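Local coordinates for endoglucanase (Humicola insolens, PDB 1DYS), which hydrolyses internal beta-1,4-glucosidic linkages in cellulose as a family 6 endoglucanase, contributing to the recycling of plant biomass, at residues A[169-172]-A[176-179]; A[4-9]-A[131-136]; A[37-42]-A[340-345]; A[19-24]-A[41-46]. All coordinates share one frame; numbering follows the deposited sequence. Where two conformers were deposited one is given.

Contact 1: A[169-172]-A[176-179]; sequences QLQA and HLYL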
loop_
_atom_site.group_PDB
_atom_site.type_symbol
_atom_site.label_atom_id
_atom_site.label_comp_id
_atom_site.label_asym_id
_atom_site.label_seq_id
_atom_site.Cartn_x
_atom_site.Cartn_y
_atom_site.Cartn_z
ATOM N N GLN A 169 -18.395 -17.637 -8.983
ATOM C CA GLN A 169 -17.785 -17.419 -10.279
ATOM C C GLN A 169 -16.598 -18.313 -10.630
ATOM O O GLN A 169 -16.112 -18.240 -11.757
ATOM C CB GLN A 169 -17.261 -15.971 -10.388
ATOM C CG GLN A 169 -18.408 -14.964 -10.543
ATOM C CD GLN A 169 -18.825 -14.999 -12.006
ATOM O OE1 GLN A 169 -18.017 -14.827 -12.934
ATOM N NE2 GLN A 169 -20.090 -15.319 -12.227
ATOM N N LEU A 170 -16.117 -19.119 -9.693
ATOM C CA LEU A 170 -14.925 -19.917 -9.883
ATOM C C LEU A 170 -15.170 -21.407 -9.774
ATOM O O LEU A 170 -14.414 -22.158 -9.151
ATOM C CB LEU A 170 -13.883 -19.482 -8.813
ATOM C CG LEU A 170 -13.409 -18.041 -9.068
ATOM C CD1 LEU A 170 -12.622 -17.531 -7.846
ATOM C CD2 LEU A 170 -12.547 -17.888 -10.297
ATOM N N GLN A 171 -16.325 -21.854 -10.302
ATOM C CA GLN A 171 -16.607 -23.293 -10.292
ATOM C C GLN A 171 -16.130 -23.899 -11.613
ATOM O O GLN A 171 -16.664 -23.531 -12.664
ATOM C CB GLN A 171 -18.111 -23.499 -10.164
ATOM C CG GLN A 171 -18.781 -23.041 -8.907
ATOM C CD GLN A 171 -18.313 -23.757 -7.652
ATOM O OE1 GLN A 171 -18.483 -24.968 -7.515
ATOM N NE2 GLN A 171 -17.736 -22.991 -6.744
ATOM N N ALA A 172 -15.140 -24.776 -11.589
ATOM C CA ALA A 172 -14.642 -25.428 -12.805
ATOM C C ALA A 172 -13.834 -26.651 -12.380
ATOM O O ALA A 172 -13.342 -26.655 -11.241
ATOM C CB ALA A 172 -13.784 -24.503 -13.630
ATOM N N HIS A 176 -9.537 -25.244 -7.975
ATOM C CA HIS A 176 -9.718 -25.823 -6.653
ATOM C C HIS A 176 -9.688 -24.742 -5.579
ATOM O O HIS A 176 -8.678 -24.075 -5.440
ATOM C CB HIS A 176 -8.605 -26.856 -6.422
ATOM C CG HIS A 176 -8.542 -27.781 -7.620
ATOM N ND1 HIS A 176 -9.449 -28.820 -7.779
ATOM C CD2 HIS A 176 -7.751 -27.752 -8.703
ATOM C CE1 HIS A 176 -9.151 -29.408 -8.936
ATOM N NE2 HIS A 176 -8.142 -28.802 -9.517
ATOM N N LEU A 177 -10.845 -24.532 -4.970
ATOM C CA LEU A 177 -10.987 -23.410 -4.043
ATOM C C LEU A 177 -10.737 -23.793 -2.615
ATOM O O LEU A 177 -11.286 -24.757 -2.097
ATOM C CB LEU A 177 -12.387 -22.813 -4.217
ATOM C CG LEU A 177 -12.732 -22.318 -5.626
ATOM C CD1 LEU A 177 -14.183 -21.847 -5.679
ATOM C CD2 LEU A 177 -11.796 -21.202 -6.065
ATOM N N TYR A 178 -9.908 -22.980 -1.932
ATOM C CA TYR A 178 -9.611 -23.162 -0.525
ATOM C C TYR A 178 -9.962 -21.866 0.176
ATOM O O TYR A 178 -9.329 -20.819 -0.031
ATOM C CB TYR A 178 -8.127 -23.529 -0.352
ATOM C CG TYR A 178 -7.746 -24.911 -0.888
ATOM C CD1 TYR A 178 -7.881 -26.019 -0.046
ATOM C CD2 TYR A 178 -7.289 -25.088 -2.168
ATOM C CE1 TYR A 178 -7.517 -27.284 -0.496
ATOM C CE2 TYR A 178 -6.953 -26.344 -2.647
ATOM C CZ TYR A 178 -7.077 -27.422 -1.803
ATOM O OH TYR A 178 -6.708 -28.638 -2.321
ATOM N N LEU A 179 -11.000 -21.856 0.992
ATOM C CA LEU A 179 -11.481 -20.683 1.722
ATOM C C LEU A 179 -10.671 -20.485 2.986
ATOM O O LEU A 179 -10.517 -21.389 3.820
ATOM C CB LEU A 179 -12.993 -20.864 1.968
ATOM C CG LEU A 179 -13.725 -19.797 2.749
ATOM C CD1 LEU A 179 -13.645 -18.450 2.026
ATOM C CD2 LEU A 179 -15.196 -20.210 2.935
#

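Contact 2: A[4-9]-A[131-136]; sequences NPFSGR and QFAVIL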
loop_
_atom_site.group_PDB
_atom_site.type_symbol
_atom_site.label_atom_id
_atom_site.label_comp_id
_atom_site.label_asym_id
_atom_site.label_seq_id
_atom_site.Cartn_x
_atom_site.Cartn_y
_atom_site.Cartn_z
ATOM N N ASN A 4 -7.353 -35.317 -4.232
ATOM C CA ASN A 4 -6.573 -34.154 -3.752
ATOM C C ASN A 4 -5.981 -33.580 -5.018
ATOM O O ASN A 4 -5.305 -34.205 -5.837
ATOM C CB ASN A 4 -5.556 -34.649 -2.746
ATOM C CG ASN A 4 -4.363 -33.750 -2.486
ATOM O OD1 ASN A 4 -4.349 -32.614 -2.961
ATOM N ND2 ASN A 4 -3.376 -34.258 -1.754
ATOM N N PRO A 5 -6.226 -32.303 -5.275
ATOM C CA PRO A 5 -5.749 -31.668 -6.497
ATOM C C PRO A 5 -4.246 -31.535 -6.616
ATOM O O PRO A 5 -3.706 -31.238 -7.692
ATOM C CB PRO A 5 -6.443 -30.298 -6.566
ATOM C CG PRO A 5 -7.009 -30.121 -5.195
ATOM C CD PRO A 5 -7.059 -31.437 -4.453
ATOM N N PHE A 6 -3.504 -31.680 -5.513
ATOM C CA PHE A 6 -2.060 -31.520 -5.519
ATOM C C PHE A 6 -1.355 -32.864 -5.796
ATOM O O PHE A 6 -0.163 -32.879 -6.016
ATOM C CB PHE A 6 -1.568 -30.961 -4.187
ATOM C CG PHE A 6 -1.944 -29.516 -3.967
ATOM C CD1 PHE A 6 -3.166 -29.165 -3.391
ATOM C CD2 PHE A 6 -1.073 -28.521 -4.356
ATOM C CE1 PHE A 6 -3.508 -27.841 -3.180
ATOM C CE2 PHE A 6 -1.412 -27.190 -4.203
ATOM C CZ PHE A 6 -2.620 -26.873 -3.604
ATOM N N SER A 7 -2.101 -33.945 -5.648
ATOM C CA SER A 7 -1.582 -35.294 -5.891
ATOM C C SER A 7 -0.866 -35.419 -7.224
ATOM O O SER A 7 -1.381 -35.181 -8.325
ATOM C CB SER A 7 -2.752 -36.295 -5.871
ATOM O OG SER A 7 -2.340 -37.542 -5.331
ATOM N N GLY A 8 0.417 -35.777 -7.162
ATOM C CA GLY A 8 1.285 -35.946 -8.285
ATOM C C GLY A 8 1.671 -34.672 -9.015
ATOM O O GLY A 8 2.301 -34.707 -10.064
ATOM N N ARG A 9 1.363 -33.513 -8.429
ATOM C CA ARG A 9 1.693 -32.229 -9.031
ATOM C C ARG A 9 2.782 -31.508 -8.247
ATOM O O ARG A 9 3.097 -31.877 -7.130
ATOM C CB ARG A 9 0.410 -31.389 -9.155
ATOM C CG ARG A 9 -0.522 -31.940 -10.214
ATOM C CD ARG A 9 -1.763 -31.100 -10.503
ATOM N NE ARG A 9 -2.485 -31.712 -11.627
ATOM C CZ ARG A 9 -3.720 -32.183 -11.601
ATOM N NH1 ARG A 9 -4.435 -32.108 -10.489
ATOM N NH2 ARG A 9 -4.215 -32.711 -12.721
ATOM N N GLN A 131 -3.981 -26.286 -13.959
ATOM C CA GLN A 131 -4.680 -26.527 -12.695
ATOM C C GLN A 131 -4.426 -25.376 -11.710
ATOM O O GLN A 131 -3.249 -25.002 -11.609
ATOM C CB GLN A 131 -4.194 -27.857 -12.050
ATOM C CG GLN A 131 -4.612 -29.026 -12.969
ATOM C CD GLN A 131 -6.079 -29.377 -12.864
ATOM O OE1 GLN A 131 -6.680 -29.390 -11.786
ATOM N NE2 GLN A 131 -6.704 -29.637 -14.018
ATOM N N PHE A 132 -5.453 -24.926 -11.001
ATOM C CA PHE A 132 -5.276 -23.826 -10.070
ATOM C C PHE A 132 -5.757 -24.172 -8.670
ATOM O O PHE A 132 -6.801 -24.798 -8.477
ATOM C CB PHE A 132 -6.129 -22.609 -10.516
ATOM C CG PHE A 132 -5.742 -21.986 -11.826
ATOM C CD1 PHE A 132 -4.742 -21.035 -11.959
ATOM C CD2 PHE A 132 -6.346 -22.440 -12.999
ATOM C CE1 PHE A 132 -4.411 -20.517 -13.177
ATOM C CE2 PHE A 132 -5.978 -21.943 -14.233
ATOM C CZ PHE A 132 -5.026 -20.943 -14.345
ATOM N N ALA A 133 -4.975 -23.730 -7.684
ATOM C CA ALA A 133 -5.404 -23.751 -6.301
ATOM C C ALA A 133 -5.569 -22.273 -5.869
ATOM O O ALA A 133 -4.586 -21.538 -5.934
ATOM C CB ALA A 133 -4.422 -24.347 -5.308
ATOM N N VAL A 134 -6.804 -21.909 -5.574
ATOM C CA VAL A 134 -7.040 -20.495 -5.256
ATOM C C VAL A 134 -7.422 -20.389 -3.803
ATOM O O VAL A 134 -8.391 -20.938 -3.306
ATOM C CB VAL A 134 -8.171 -19.899 -6.135
ATOM C CG1 VAL A 134 -8.460 -18.459 -5.721
ATOM C CG2 VAL A 134 -7.813 -20.009 -7.602
ATOM N N ILE A 135 -6.661 -19.582 -3.047
ATOM C CA ILE A 135 -6.930 -19.270 -1.688
ATOM C C ILE A 135 -7.829 -18.032 -1.701
ATOM O O ILE A 135 -7.497 -17.016 -2.303
ATOM C CB ILE A 135 -5.661 -19.046 -0.864
ATOM C CG1 ILE A 135 -5.025 -20.429 -0.660
ATOM C CG2 ILE A 135 -5.990 -18.316 0.433
ATOM C CD1 ILE A 135 -3.749 -20.389 0.183
ATOM N N LEU A 136 -8.960 -18.215 -1.025
ATOM C CA LEU A 136 -9.904 -17.124 -1.029
ATOM C C LEU A 136 -9.856 -16.301 0.251
ATOM O O LEU A 136 -10.203 -16.678 1.353
ATOM C CB LEU A 136 -11.349 -17.607 -1.165
ATOM C CG LEU A 136 -11.637 -18.468 -2.392
ATOM C CD1 LEU A 136 -12.913 -19.243 -2.125
ATOM C CD2 LEU A 136 -11.715 -17.587 -3.629
#

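Contact 3: A[37-42]-A[340-345]; sequences AAKVKY and QNAHDE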
loop_
_atom_site.group_PDB
_atom_site.type_symbol
_atom_site.label_atom_id
_atom_site.label_comp_id
_atom_site.label_asym_id
_atom_site.label_seq_id
_atom_site.Cartn_x
_atom_site.Cartn_y
_atom_site.Cartn_z
ATOM N N ALA A 37 23.938 -19.468 0.154
ATOM C CA ALA A 37 23.633 -19.012 -1.199
ATOM C C ALA A 37 22.945 -20.146 -1.967
ATOM O O ALA A 37 21.988 -19.936 -2.703
ATOM C CB ALA A 37 24.914 -18.612 -1.932
ATOM N N ALA A 38 23.416 -21.364 -1.734
ATOM C CA ALA A 38 22.883 -22.562 -2.372
ATOM C C ALA A 38 21.463 -22.844 -1.871
ATOM O O ALA A 38 20.621 -23.286 -2.654
ATOM C CB ALA A 38 23.788 -23.746 -2.042
ATOM N N LYS A 39 21.249 -22.589 -0.584
ATOM C CA LYS A 39 19.883 -22.747 -0.036
ATOM C C LYS A 39 18.955 -21.727 -0.709
ATOM O O LYS A 39 17.802 -22.129 -0.991
ATOM C CB LYS A 39 20.007 -22.509 1.472
ATOM C CG LYS A 39 20.464 -23.741 2.213
ATOM C CD LYS A 39 21.052 -23.514 3.583
ATOM C CE LYS A 39 20.016 -23.330 4.670
ATOM N NZ LYS A 39 20.687 -22.982 5.976
ATOM N N VAL A 40 19.380 -20.489 -0.905
ATOM C CA VAL A 40 18.541 -19.527 -1.629
ATOM C C VAL A 40 18.226 -20.037 -3.032
ATOM O O VAL A 40 17.074 -20.024 -3.495
ATOM C CB VAL A 40 19.159 -18.112 -1.660
ATOM C CG1 VAL A 40 18.229 -17.185 -2.453
ATOM C CG2 VAL A 40 19.346 -17.557 -0.244
ATOM N N LYS A 41 19.258 -20.513 -3.776
ATOM C CA LYS A 41 18.992 -21.026 -5.134
ATOM C C LYS A 41 18.030 -22.207 -5.132
ATOM O O LYS A 41 17.220 -22.366 -6.048
ATOM C CB LYS A 41 20.317 -21.374 -5.838
ATOM C CG LYS A 41 20.169 -21.410 -7.361
ATOM C CD LYS A 41 21.488 -21.013 -8.023
ATOM C CE LYS A 41 21.955 -22.068 -9.004
ATOM N NZ LYS A 41 21.198 -22.073 -10.281
ATOM N N TYR A 42 18.024 -23.025 -4.103
ATOM C CA TYR A 42 17.119 -24.156 -3.922
ATOM C C TYR A 42 15.696 -23.575 -3.873
ATOM O O TYR A 42 14.876 -23.989 -4.676
ATOM C CB TYR A 42 17.369 -24.993 -2.674
ATOM C CG TYR A 42 16.439 -26.159 -2.417
ATOM C CD1 TYR A 42 15.183 -26.000 -1.881
ATOM C CD2 TYR A 42 16.839 -27.461 -2.718
ATOM C CE1 TYR A 42 14.328 -27.063 -1.644
ATOM C CE2 TYR A 42 15.998 -28.542 -2.472
ATOM C CZ TYR A 42 14.748 -28.341 -1.939
ATOM O OH TYR A 42 13.924 -29.424 -1.711
ATOM N N GLN A 340 19.153 -18.954 6.757
ATOM C CA GLN A 340 19.962 -19.586 7.816
ATOM C C GLN A 340 19.158 -20.488 8.733
ATOM O O GLN A 340 19.711 -21.464 9.277
ATOM C CB GLN A 340 20.626 -18.496 8.676
ATOM C CG GLN A 340 21.493 -17.528 7.930
ATOM C CD GLN A 340 22.000 -16.354 8.737
ATOM O OE1 GLN A 340 23.139 -16.378 9.197
ATOM N NE2 GLN A 340 21.177 -15.327 8.914
ATOM N N ASN A 341 17.883 -20.238 9.036
ATOM C CA ASN A 341 17.063 -21.065 9.908
ATOM C C ASN A 341 16.126 -22.002 9.149
ATOM O O ASN A 341 15.230 -22.588 9.777
ATOM C CB ASN A 341 16.221 -20.204 10.846
ATOM C CG ASN A 341 17.126 -19.487 11.833
ATOM O OD1 ASN A 341 17.634 -20.085 12.787
ATOM N ND2 ASN A 341 17.328 -18.202 11.606
ATOM N N ALA A 342 16.420 -22.171 7.860
ATOM C CA ALA A 342 15.514 -23.015 7.059
ATOM C C ALA A 342 15.416 -24.472 7.490
ATOM O O ALA A 342 16.328 -25.089 8.029
ATOM C CB ALA A 342 15.890 -22.965 5.593
ATOM N N HIS A 343 14.266 -25.009 7.107
ATOM C CA HIS A 343 13.944 -26.433 7.255
ATOM C C HIS A 343 15.060 -27.217 6.576
ATOM O O HIS A 343 15.577 -26.801 5.547
ATOM C CB HIS A 343 12.657 -26.733 6.484
ATOM C CG HIS A 343 12.102 -28.086 6.769
ATOM N ND1 HIS A 343 12.519 -29.221 6.105
ATOM C CD2 HIS A 343 11.152 -28.477 7.655
ATOM C CE1 HIS A 343 11.840 -30.252 6.592
ATOM N NE2 HIS A 343 10.984 -29.833 7.516
ATOM N N ASP A 344 15.369 -28.378 7.191
ATOM C CA ASP A 344 16.441 -29.222 6.661
ATOM C C ASP A 344 16.338 -29.657 5.217
ATOM O O ASP A 344 17.360 -29.894 4.536
ATOM C CB ASP A 344 16.521 -30.535 7.464
ATOM C CG ASP A 344 17.146 -30.392 8.827
ATOM O OD1 ASP A 344 17.772 -29.351 9.115
ATOM O OD2 ASP A 344 17.002 -31.347 9.620
ATOM N N GLU A 345 15.149 -29.745 4.622
ATOM C CA GLU A 345 15.054 -30.054 3.200
ATOM C C GLU A 345 15.774 -29.051 2.301
ATOM O O GLU A 345 16.285 -29.419 1.244
ATOM C CB GLU A 345 13.576 -30.188 2.772
ATOM C CG GLU A 345 12.959 -31.292 3.630
ATOM C CD GLU A 345 11.827 -32.040 2.966
ATOM O OE1 GLU A 345 11.194 -31.472 2.056
ATOM O OE2 GLU A 345 11.613 -33.197 3.381
HETATM O O HOH W 1 19.085 -24.056 7.878
#

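Contact 4: A[19-24]-A[41-46]; sequences SKLDQT and KYVQEK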
loop_
_atom_site.group_PDB
_atom_site.type_symbol
_atom_site.label_atom_id
_atom_site.label_comp_id
_atom_site.label_asym_id
_atom_site.label_seq_id
_atom_site.Cartn_x
_atom_site.Cartn_y
_atom_site.Cartn_z
ATOM N N SER A 19 12.861 -13.901 -8.352
ATOM C CA SER A 19 13.722 -12.795 -8.768
ATOM C C SER A 19 14.218 -11.971 -7.584
ATOM O O SER A 19 15.401 -11.622 -7.480
ATOM C CB SER A 19 12.989 -11.909 -9.792
ATOM O OG SER A 19 12.737 -12.642 -10.967
ATOM N N LYS A 20 13.298 -11.696 -6.650
ATOM C CA LYS A 20 13.647 -10.912 -5.477
ATOM C C LYS A 20 14.676 -11.622 -4.601
ATOM O O LYS A 20 15.580 -10.994 -4.043
ATOM C CB LYS A 20 12.388 -10.615 -4.657
ATOM C CG LYS A 20 11.370 -9.796 -5.469
ATOM C CD LYS A 20 10.237 -9.476 -4.516
ATOM C CE LYS A 20 8.922 -9.179 -5.152
ATOM N NZ LYS A 20 7.930 -8.721 -4.140
ATOM N N LEU A 21 14.618 -12.934 -4.526
ATOM C CA LEU A 21 15.556 -13.745 -3.768
ATOM C C LEU A 21 16.975 -13.692 -4.323
ATOM O O LEU A 21 17.900 -14.048 -3.593
ATOM C CB LEU A 21 15.114 -15.220 -3.752
ATOM C CG LEU A 21 14.018 -15.442 -2.720
ATOM C CD1 LEU A 21 13.337 -16.806 -2.912
ATOM C CD2 LEU A 21 14.522 -15.332 -1.282
ATOM N N ASP A 22 17.093 -13.320 -5.596
ATOM C CA ASP A 22 18.465 -13.170 -6.124
ATOM C C ASP A 22 19.273 -12.215 -5.262
ATOM O O ASP A 22 20.462 -12.445 -4.994
ATOM C CB ASP A 22 18.474 -12.727 -7.584
ATOM C CG ASP A 22 19.564 -13.461 -8.343
ATOM O OD1 ASP A 22 19.496 -14.707 -8.330
ATOM O OD2 ASP A 22 20.460 -12.790 -8.919
ATOM N N GLN A 23 18.648 -11.145 -4.736
ATOM C CA GLN A 23 19.360 -10.238 -3.842
ATOM C C GLN A 23 19.903 -11.001 -2.646
ATOM O O GLN A 23 21.041 -10.786 -2.207
ATOM C CB GLN A 23 18.418 -9.129 -3.344
ATOM C CG GLN A 23 19.108 -8.176 -2.375
ATOM C CD GLN A 23 18.287 -6.936 -2.080
ATOM O OE1 GLN A 23 18.748 -6.065 -1.331
ATOM N NE2 GLN A 23 17.093 -6.813 -2.634
ATOM N N THR A 24 19.094 -11.941 -2.113
ATOM C CA THR A 24 19.524 -12.705 -0.943
ATOM C C THR A 24 20.693 -13.606 -1.280
ATOM O O THR A 24 21.653 -13.734 -0.529
ATOM C CB THR A 24 18.351 -13.543 -0.357
ATOM O OG1 THR A 24 17.175 -12.707 -0.374
ATOM C CG2 THR A 24 18.614 -13.962 1.070
ATOM N N LYS A 41 19.258 -20.513 -3.776
ATOM C CA LYS A 41 18.992 -21.026 -5.134
ATOM C C LYS A 41 18.030 -22.207 -5.132
ATOM O O LYS A 41 17.220 -22.366 -6.048
ATOM C CB LYS A 41 20.317 -21.374 -5.838
ATOM C CG LYS A 41 20.169 -21.410 -7.361
ATOM C CD LYS A 41 21.488 -21.013 -8.023
ATOM C CE LYS A 41 21.955 -22.068 -9.004
ATOM N NZ LYS A 41 21.198 -22.073 -10.281
ATOM N N TYR A 42 18.024 -23.025 -4.103
ATOM C CA TYR A 42 17.119 -24.156 -3.922
ATOM C C TYR A 42 15.696 -23.575 -3.873
ATOM O O TYR A 42 14.876 -23.989 -4.676
ATOM C CB TYR A 42 17.369 -24.993 -2.674
ATOM C CG TYR A 42 16.439 -26.159 -2.417
ATOM C CD1 TYR A 42 15.183 -26.000 -1.881
ATOM C CD2 TYR A 42 16.839 -27.461 -2.718
ATOM C CE1 TYR A 42 14.328 -27.063 -1.644
ATOM C CE2 TYR A 42 15.998 -28.542 -2.472
ATOM C CZ TYR A 42 14.748 -28.341 -1.939
ATOM O OH TYR A 42 13.924 -29.424 -1.711
ATOM N N VAL A 43 15.525 -22.582 -2.998
ATOM C CA VAL A 43 14.186 -21.957 -2.965
ATOM C C VAL A 43 13.842 -21.347 -4.305
ATOM O O VAL A 43 12.680 -21.398 -4.748
ATOM C CB VAL A 43 14.110 -20.907 -1.832
ATOM C CG1 VAL A 43 12.758 -20.186 -1.787
ATOM C CG2 VAL A 43 14.414 -21.587 -0.510
ATOM N N GLN A 44 14.788 -20.677 -4.991
ATOM C CA GLN A 44 14.495 -20.016 -6.248
ATOM C C GLN A 44 13.979 -20.914 -7.374
ATOM O O GLN A 44 13.133 -20.493 -8.169
ATOM C CB GLN A 44 15.755 -19.303 -6.818
ATOM C CG GLN A 44 16.092 -18.028 -6.054
ATOM C CD GLN A 44 17.346 -17.385 -6.632
ATOM O OE1 GLN A 44 18.418 -17.973 -6.548
ATOM N NE2 GLN A 44 17.232 -16.195 -7.221
ATOM N N GLU A 45 14.504 -22.128 -7.427
ATOM C CA GLU A 45 14.169 -23.030 -8.517
ATOM C C GLU A 45 13.239 -24.149 -8.140
ATOM O O GLU A 45 12.582 -24.682 -9.049
ATOM C CB GLU A 45 15.469 -23.669 -9.012
ATOM C CG GLU A 45 16.564 -22.681 -9.329
ATOM C CD GLU A 45 17.541 -23.196 -10.360
ATOM O OE1 GLU A 45 17.804 -24.416 -10.374
ATOM O OE2 GLU A 45 18.063 -22.387 -11.153
ATOM N N LYS A 46 13.227 -24.575 -6.891
ATOM C CA LYS A 46 12.461 -25.757 -6.547
ATOM C C LYS A 46 11.342 -25.595 -5.557
ATOM O O LYS A 46 10.749 -26.629 -5.197
ATOM C CB LYS A 46 13.429 -26.835 -5.996
ATOM C CG LYS A 46 14.379 -27.349 -7.068
ATOM C CD LYS A 46 15.797 -27.463 -6.523
ATOM C CE LYS A 46 16.713 -28.103 -7.550
ATOM N NZ LYS A 46 17.153 -27.192 -8.654
#

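Contact 1: A[169-172]-A[176-179]
L177 drives its branched end against the loop that carries L170 and Q171, and both methyls meet the root of L170, CD1 lying nearer its carbonyl oxygen. CD1 rests 3.5 Å from the backbone oxygen O of L170, a van der Waals approach of a methyl to a carbonyl oxygen, while CD2 lies 3.9 Å from L170 CB. The two leucine side chains run at about a right angle to each other, so the fork of L177 bears less on the L170 methyls. With CG of L177 set beside its backbone N (chi1 -58°) and the chain extended beyond, both methyls are carried out from the strand toward the loop. L170 itself continues past this point to touch A121 of helix 108-126. The pair sits at the return of a beta-alpha-beta crossover: after strand 132-136 the chain passes through helix 150-169, then this loop, and enters the neighbouring parallel strand 175-180 of the family 6 alpha/beta barrel. On the adjacent strand 132-136, V134 is a further apolar neighbour of L177. Q171 starts out away from the strand but folds back through its bent chain (chi2 -63°), which brings NE2 to 3.9 Å from L177 CD1. That amide is held at both ends, OE1 accepting from K212 N and NE2 donating to I167 O, while its flank borders the leucine methyl.

Contact 2: A[4-9]-A[131-136]
F6, whose ring reaches A133 across the contact, has its backbone N held at 2.8 Å by N4 OD1 in a nearly straight bond (163°). This is an Asx turn. The donor stands well above the carbonyl plane of the asparagine amide, away from a lone-pair direction. The turn belongs to the N-terminal loop that lies against the family 6 alpha/beta barrel, and it presents the phenyl group to several parallel strands: the F6 ring also touches I80, Y178, A305 and V307. Its CZ meets A133 CB at 3.5 Å, an oblique approach to a small residue of strand 132-136.

The second half of the contact is a flat stack. R9, extended from CG to NE, lays one face of its guanidinium on Q131, with CG of Q131 over the centre of the group and 3.6 Å from R9 CZ. Q131 bends at its second torsion, and its amide plane comes within 12° of the guanidinium plane. The amide is also anchored beyond the stack, since OE1 accepts from H176 NE2 on the adjacent strand. The guanidinium is tied to its own loop by a bond from R9 NH1 to P5 O, 3.0 Å long at an angle of 161°. Replacing R9 with a leucine would probably leave P5 O without this donor and strip the flat cover from the Q131 side chain. In the bond as it stands, the oxygen of P5 lies almost exactly in the guanidinium plane.

Contact 3: A[37-42]-A[340-345]
Y42 of helix 34-46 makes the tight, direct part of this surface contact, laying one face of its ring against the backbone oxygen of E345. The phenol swings CG opposite its backbone N (chi1 178°), and E345 O comes to 3.7 Å from Y42 CZ without a hydrogen bond. The chain near E345 is also shaped internally: E345 N donates to H343 ND1 at 3.1 Å in an almost linear bond (175°).

The other part is looser and works through a water. K39 NZ donates to it at 2.7 Å, and the water in turn bonds to Q340 O at 3.0 Å and A342 O at 2.9 Å, although more acceptors surround it than it has protons to give. A kink in the lysine chain (chi3 81°) turns the amine into this corner, where it also bonds to N36 OD1 of its own helix and, weakly, to T339 O. The aliphatic part stands back, with K39 CE at 4.2 Å from A342 CB. The side chains of Q340, beside K39, and of E345, beside Y42, are exposed at the two ends.

The segment joined to helix 34-46 is the exit from helix 332-340, which ends just before N341. The ammonium of K39, close to the last carbonyls of that helix, is probably stabilised by their partial negative charge, so this link between the helix and the C-terminal segment probably depends in part on charge and on the bridging water.

Contact 4: A[19-24]-A[41-46]
Helices 15-29 and 34-46 run almost antiparallel here, with segment axes 9.5 Å apart at an angle of 170°, and L21 and Q44 bring their backbones closest. They form a helical hairpin joined by a short loop.

The polar bridge across it is made by Q44, whose chain is extended beyond CG and so carries the amide over to the facing helix. NE2 donates to D22 OD1 at 2.9 Å in a bond that is nearly straight (174°) and lies in the amide plane. The oxygen offers its anti lone pair, the one directed away from its twin, and the carboxylate is turned 36° from the amide. R25 stands at longer range from the same oxygen, a weak ion pair. An alanine at Q44 is likely to leave the D22 carboxylate without its mate on the facing helix and to open a gap beside L21, where the glutamine's methylenes now lie.

Beside the bond the packing is apolar. Q44 CG rests 3.8 Å from L21 CB, so the same side chain gives both the polar bond and an apolar contact. L21 is buried further by W330 and V40, while the neighbouring K20 forms a salt bridge with E314, which is probably a substrate-binding residue. The far branch of the leucine finishes the interface: L21 CD1 meets V43 CG1 at 3.6 Å, the two side chains crossing at about a right angle.

The four contacts fall into two pairs. Contacts 1 and 2 are 10 Å apart between centres and lie on adjacent parallel strands, where Y178 O and L136 N, 2.8 Å apart and probably hydrogen-bonded, join them directly. Contacts 3 and 4 are likewise 10 Å apart between centres and use different faces of helix 34-46, V40 CG1 lying 3.4 Å from L21 O. Between the pairs nothing touches: the nearest atoms of contacts 2 and 4 are about 9 Å apart, and those of contacts 1 and 3 about 19 Å. Only contact 4 comes near residues that probably bind substrate, the L21 side chain being about 9 Å from that of E314 and about 11 Å from that of K310.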